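Local atomic coordinates of synaptic vesicle membrane protein VAT-1 homolog-like (Homo sapiens, PDB entry 4A27), a protein that probably acts as an oxidoreductase of the quinone oxidoreductase branch of the zinc-containing alcohol dehydrogenase family. Residues D77-Y82 with T103-V108; L33-K38 with V88-N93. All coordinates share one frame; numbering follows the deposited sequence.

Interaction 1. Residues D77-Y82 with T103-V108; sequences DSVKGY and TPVEFV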
loop_
_atom_site.group_PDB
_atom_site.type_symbol
_atom_site.label_atom_id
_atom_site.label_comp_id
_atom_site.label_asym_id
_atom_site.label_seq_id
_atom_site.Cartn_x
_atom_site.Cartn_y
_atom_site.Cartn_z
ATOM N N ASP A 77 -1.226 21.065 33.848
ATOM C CA ASP A 77 -1.977 20.299 34.847
ATOM C C ASP A 77 -2.037 18.769 34.630
ATOM O O ASP A 77 -1.512 18.014 35.450
ATOM C CB ASP A 77 -3.386 20.907 35.012
ATOM C CG ASP A 77 -3.410 22.137 35.954
ATOM O OD1 ASP A 77 -2.461 22.337 36.754
ATOM O OD2 ASP A 77 -4.397 22.908 35.906
ATOM N N SER A 78 -2.618 18.301 33.531
ATOM C CA SER A 78 -2.903 16.860 33.400
ATOM C C SER A 78 -1.658 15.931 33.272
ATOM O O SER A 78 -1.782 14.720 33.390
ATOM C CB SER A 78 -3.852 16.616 32.220
ATOM N N VAL A 79 -0.465 16.504 33.098
ATOM C CA VAL A 79 0.712 15.773 32.568
ATOM C C VAL A 79 1.555 14.878 33.511
ATOM O O VAL A 79 2.116 15.350 34.509
ATOM C CB VAL A 79 1.724 16.785 31.955
ATOM C CG1 VAL A 79 2.861 16.051 31.242
ATOM C CG2 VAL A 79 1.025 17.756 31.010
ATOM N N LYS A 80 1.717 13.616 33.123
ATOM C CA LYS A 80 2.635 12.693 33.797
ATOM C C LYS A 80 3.688 12.155 32.820
ATOM O O LYS A 80 3.509 12.188 31.594
ATOM C CB LYS A 80 1.857 11.541 34.444
ATOM N N GLY A 81 4.793 11.670 33.385
ATOM C CA GLY A 81 5.884 11.068 32.614
ATOM C C GLY A 81 7.033 12.004 32.262
ATOM O O GLY A 81 8.019 11.570 31.652
ATOM N N TYR A 82 6.920 13.279 32.642
ATOM C CA TYR A 82 7.981 14.254 32.401
ATOM C C TYR A 82 8.322 14.999 33.654
ATOM O O TYR A 82 7.494 15.145 34.547
ATOM C CB TYR A 82 7.578 15.262 31.330
ATOM C CG TYR A 82 7.370 14.638 29.980
ATOM C CD1 TYR A 82 6.134 14.086 29.642
ATOM C CD2 TYR A 82 8.405 14.579 29.042
ATOM C CE1 TYR A 82 5.928 13.489 28.401
ATOM C CE2 TYR A 82 8.210 13.964 27.778
ATOM C CZ TYR A 82 6.966 13.439 27.472
ATOM O OH TYR A 82 6.731 12.842 26.269
ATOM N N THR A 103 3.142 22.906 23.820
ATOM C CA THR A 103 2.532 21.932 22.892
ATOM C C THR A 103 1.961 20.730 23.671
ATOM O O THR A 103 2.511 20.349 24.728
ATOM C CB THR A 103 3.579 21.441 21.810
ATOM O OG1 THR A 103 2.911 20.860 20.668
ATOM C CG2 THR A 103 4.578 20.451 22.420
ATOM N N PRO A 104 0.853 20.142 23.169
ATOM C CA PRO A 104 0.261 18.987 23.844
ATOM C C PRO A 104 1.266 17.846 24.001
ATOM O O PRO A 104 2.056 17.588 23.100
ATOM C CB PRO A 104 -0.895 18.592 22.926
ATOM C CG PRO A 104 -1.276 19.834 22.222
ATOM C CD PRO A 104 0.023 20.596 22.028
ATOM N N VAL A 105 1.240 17.190 25.153
ATOM C CA VAL A 105 2.226 16.196 25.508
ATOM C C VAL A 105 2.292 15.009 24.507
ATOM O O VAL A 105 3.328 14.347 24.408
ATOM C CB VAL A 105 1.960 15.645 26.943
ATOM C CG1 VAL A 105 0.718 14.732 26.941
ATOM C CG2 VAL A 105 3.178 14.923 27.503
ATOM N N GLU A 106 1.212 14.742 23.762
ATOM C CA GLU A 106 1.240 13.628 22.826
ATOM C C GLU A 106 2.208 13.875 21.672
ATOM O O GLU A 106 2.592 12.921 21.015
ATOM C CB GLU A 106 -0.149 13.189 22.316
ATOM C CG GLU A 106 -0.966 14.221 21.597
ATOM C CD GLU A 106 -1.846 15.042 22.528
ATOM O OE1 GLU A 106 -1.573 15.075 23.767
ATOM O OE2 GLU A 106 -2.793 15.678 22.003
ATOM N N PHE A 107 2.626 15.131 21.466
ATOM C CA PHE A 107 3.578 15.465 20.419
ATOM C C PHE A 107 5.020 15.654 20.889
ATOM O O PHE A 107 5.862 16.180 20.152
ATOM C CB PHE A 107 3.117 16.714 19.696
ATOM C CG PHE A 107 1.732 16.625 19.199
ATOM C CD1 PHE A 107 1.340 15.574 18.363
ATOM C CD2 PHE A 107 0.792 17.576 19.583
ATOM C CE1 PHE A 107 0.038 15.496 17.889
ATOM C CE2 PHE A 107 -0.512 17.507 19.140
ATOM C CZ PHE A 107 -0.904 16.474 18.296
ATOM N N VAL A 108 5.317 15.202 22.098
ATOM C CA VAL A 108 6.624 15.421 22.688
ATOM C C VAL A 108 7.317 14.104 22.933
ATOM O O VAL A 108 6.682 13.132 23.329
ATOM C CB VAL A 108 6.517 16.211 24.041
ATOM C CG1 VAL A 108 7.898 16.491 24.588
ATOM C CG2 VAL A 108 5.757 17.502 23.841
#
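Tyr82 and Val79, on the loop between strands 67-75 and 87-91, meet Val105, in the 3-10 turn that follows strand 100-104, and Val108, where strand 108-110 begins. Start at Tyr82 CB: with CG anti to the carbonyl carbon (chi1 -64°), the side chain is sent across to the turn. Along the ring, CD1 is 3.7 Å from Val105 CG2. The next atom, CE1, is modelled at 3.2 Å from that same Val105 CG2, shorter than carbons normally sit, so the exact value is doubtful. The methyl comes in obliquely to the ring. CE2 has Val108 CG1 at 4.1 Å, a looser touch. At the tip, the hydroxyl OH gives a weak hydrogen bond of 3.0 Å to the carbonyl oxygen Val108 O. That oxygen is also gripped by NH2 of Arg294, so it has two donors.

Val79 adds a smaller piece: its CG1 sits 3.9 Å from Val105 CG2. Val105 CG2 thus touches both Val79 and the tyrosine ring, from directions roughly at right angles. The turn itself is 3-10 at Val105 and Glu106, with Phe107 N bonded to Pro104 O and Val108 N to Val105 O. Leu33 of strand 32-42 touches Tyr82, Val105 and Val108.

Replacing Tyr82 with an alanine would probably leave Val105 CG2 without its main apolar neighbour on this loop and Val108 O with one donor fewer. Within the GroES-like domain, the loop is thus joined to the turn chiefly by van der Waals contact; the single hydrogen bond across the two segments is weak and probably adds little to the hold.

Interaction 2. Residues L33-K38 with V88-N93; sequences LKIRVK and VMAFVN. With EDO (1,2-ethanediol), chain D.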
loop_
_atom_site.group_PDB
_atom_site.type_symbol
_atom_site.label_atom_id
_atom_site.label_comp_id
_atom_site.label_asym_id
_atom_site.label_seq_id
_atom_site.Cartn_x
_atom_site.Cartn_y
_atom_site.Cartn_z
ATOM N N LEU A 33 3.021 20.771 27.724
ATOM C CA LEU A 33 4.186 21.229 28.457
ATOM C C LEU A 33 4.838 22.420 27.759
ATOM O O LEU A 33 4.513 22.740 26.613
ATOM C CB LEU A 33 5.161 20.089 28.788
ATOM C CG LEU A 33 5.600 19.123 27.701
ATOM C CD1 LEU A 33 6.713 19.797 26.933
ATOM C CD2 LEU A 33 6.057 17.791 28.268
ATOM N N LYS A 34 5.691 23.103 28.516
ATOM C CA LYS A 34 6.380 24.295 28.089
ATOM C C LYS A 34 7.825 23.922 27.840
ATOM O O LYS A 34 8.471 23.313 28.710
ATOM C CB LYS A 34 6.298 25.342 29.200
ATOM C CG LYS A 34 6.913 26.696 28.872
ATOM C CD LYS A 34 6.889 27.591 30.135
ATOM C CE LYS A 34 7.569 28.946 29.950
ATOM N NZ LYS A 34 7.416 29.821 31.173
ATOM N N ILE A 35 8.330 24.304 26.664
ATOM C CA ILE A 35 9.672 23.934 26.208
ATOM C C ILE A 35 10.497 25.174 25.940
ATOM O O ILE A 35 10.070 26.092 25.210
ATOM C CB ILE A 35 9.653 23.061 24.866
ATOM C CG1 ILE A 35 8.981 21.713 25.084
ATOM C CG2 ILE A 35 11.105 22.842 24.388
ATOM C CD1 ILE A 35 8.746 20.843 23.823
ATOM N N ARG A 36 11.688 25.198 26.530
ATOM C CA ARG A 36 12.683 26.240 26.296
ATOM C C ARG A 36 13.454 25.761 25.072
ATOM O O ARG A 36 14.174 24.769 25.158
ATOM C CB ARG A 36 13.589 26.378 27.532
ATOM C CG ARG A 36 14.858 27.243 27.373
ATOM C CD ARG A 36 14.576 28.715 27.141
ATOM N NE ARG A 36 14.183 29.335 28.413
ATOM C CZ ARG A 36 14.188 30.640 28.669
ATOM N NH1 ARG A 36 14.565 31.528 27.751
ATOM N NH2 ARG A 36 13.808 31.062 29.868
ATOM N N VAL A 37 13.291 26.462 23.952
ATOM C CA VAL A 37 13.692 25.957 22.655
ATOM C C VAL A 37 15.164 26.165 22.451
ATOM O O VAL A 37 15.689 27.236 22.740
ATOM C CB VAL A 37 12.920 26.664 21.525
ATOM C CG1 VAL A 37 13.447 26.278 20.091
ATOM C CG2 VAL A 37 11.460 26.368 21.681
ATOM N N LYS A 38 15.846 25.121 21.989
ATOM C CA LYS A 38 17.267 25.223 21.655
ATOM C C LYS A 38 17.487 25.220 20.136
ATOM O O LYS A 38 18.424 25.838 19.641
ATOM C CB LYS A 38 18.018 24.072 22.263
ATOM C CG LYS A 38 17.993 24.057 23.781
ATOM C CD LYS A 38 18.982 25.065 24.325
ATOM C CE LYS A 38 19.073 25.052 25.839
ATOM N NZ LYS A 38 20.403 25.647 26.213
ATOM N N VAL A 88 13.969 17.208 25.146
ATOM C CA VAL A 88 12.915 16.697 24.281
ATOM C C VAL A 88 12.972 17.233 22.854
ATOM O O VAL A 88 13.625 18.243 22.574
ATOM C CB VAL A 88 11.574 17.043 24.878
ATOM C CG1 VAL A 88 11.446 16.348 26.228
ATOM C CG2 VAL A 88 11.452 18.608 24.996
ATOM N N MET A 89 12.277 16.540 21.966
ATOM C CA MET A 89 11.982 17.051 20.641
ATOM C C MET A 89 10.485 16.978 20.484
ATOM O O MET A 89 9.815 16.209 21.185
ATOM C CB MET A 89 12.703 16.225 19.568
ATOM C CG MET A 89 12.266 14.779 19.475
ATOM S SD MET A 89 13.293 13.771 18.346
ATOM C CE MET A 89 12.761 12.112 18.855
ATOM N N ALA A 90 9.935 17.770 19.572
ATOM C CA ALA A 90 8.502 17.944 19.592
ATOM C C ALA A 90 7.989 18.501 18.301
ATOM O O ALA A 90 8.709 19.228 17.616
ATOM C CB ALA A 90 8.086 18.884 20.770
ATOM N N PHE A 91 6.767 18.101 17.959
ATOM C CA PHE A 91 6.048 18.694 16.852
ATOM C C PHE A 91 5.206 19.792 17.458
ATOM O O PHE A 91 4.723 19.658 18.574
ATOM C CB PHE A 91 5.091 17.688 16.188
ATOM C CG PHE A 91 5.767 16.594 15.407
ATOM C CD1 PHE A 91 6.311 16.850 14.165
ATOM C CD2 PHE A 91 5.820 15.285 15.892
ATOM C CE1 PHE A 91 6.910 15.832 13.455
ATOM C CE2 PHE A 91 6.418 14.271 15.173
ATOM C CZ PHE A 91 6.939 14.538 13.962
ATOM N N VAL A 92 4.957 20.834 16.710
ATOM C CA VAL A 92 4.111 21.879 17.222
ATOM C C VAL A 92 3.401 22.492 16.039
ATOM O O VAL A 92 3.976 22.589 14.948
ATOM C CB VAL A 92 4.916 22.891 18.089
ATOM C CG1 VAL A 92 5.995 23.522 17.316
ATOM C CG2 VAL A 92 3.976 23.964 18.660
ATOM N N ASN A 93 2.118 22.795 16.222
ATOM C CA ASN A 93 1.292 23.247 15.120
ATOM C C ASN A 93 1.529 24.731 14.985
ATOM O O ASN A 93 0.772 25.541 15.498
ATOM C CB ASN A 93 -0.197 22.902 15.371
ATOM C CG ASN A 93 -1.069 23.054 14.122
ATOM O OD1 ASN A 93 -0.600 23.366 13.033
ATOM N ND2 ASN A 93 -2.358 22.805 14.288
HETATM C C1 EDO D . 19.022 30.522 25.514
HETATM O O1 EDO D . 18.373 29.237 25.428
HETATM C C2 EDO D . 18.238 31.618 24.772
HETATM O O2 EDO D . 16.853 31.605 25.182
#
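Inside the curled beta-sheet of the GroES-like domain, Ile35 on strand 32-42 reaches across to Val88 and Ala90 on strand 87-91. The closest contacts are made by the methyl at the end of the isoleucine. CG1 leaves anti to the carbonyl carbon (chi1 -65°), and chi2 of 173° then stretches the chain out straight, which places CD1 against the far strand. There CD1 is 3.7 Å from Val88 CG2, and it lies equally close, 3.7 Å, to Ala90 CB. One carbon further back, Ile35 CG1 is 4.0 Å from that valine methyl, so Val88 CG2 lies by the outer half of the isoleucine chain. Val88 meets it with the branch that stands between its own backbone N and carbonyl carbon, and the two side chains cross at a slant.

No hydrogen bond links the two segments, and the nearest CA atoms, those of Ile35 and Val88, are 8.2 Å apart. This follows from the topology: strand 67-75 pairs antiparallel with both strands, while strand 32-42 also pairs with 100-104 and strand 87-91 with 108-110. Ile35 and Val88 therefore meet from strands that are not neighbours, consistent with the curled barrel of a GroES-like fold, and all three touching residues are buried. Val108 of strand 108-110 packs on Val88 as well.

The neighbours of Ile35 along its strand carry charge. Lys34 NZ forms a salt bridge with Glu27, and Arg36 NE forms one with Glu73. Bends at chi2 and chi3 fold the Arg36 chain, and its NH1 gives a weak hydrogen bond of 3.4 Å to O2 of a 1,2-ethanediol, probably left from the crystallisation liquor. The N-H to oxygen angle there is 138°, and the diol oxygen lies at the edge of the guanidinium, near its plane.

In the fold
Both contacts belong to the GroES-like domain, with centres about 11 Å apart, and their segments alternate along the chain: 33-38, 77-82, 88-93, 103-108. They touch directly. Thr103 OG1 of interaction 1 lies 3.0 Å from Phe91 O of interaction 2, probably a hydrogen bond, and Phe107 O lies 3.1 Å from Phe91 N, probably another. Side chains join in too, with Val108 CG1 at 3.7 Å from Val88 CB. Leu33, at the start of segment 33-38, packs against interaction 1, so the apolar interior around interaction 2 runs on into the more open edge at interaction 1. The diol at Arg36 belongs to interaction 2 alone.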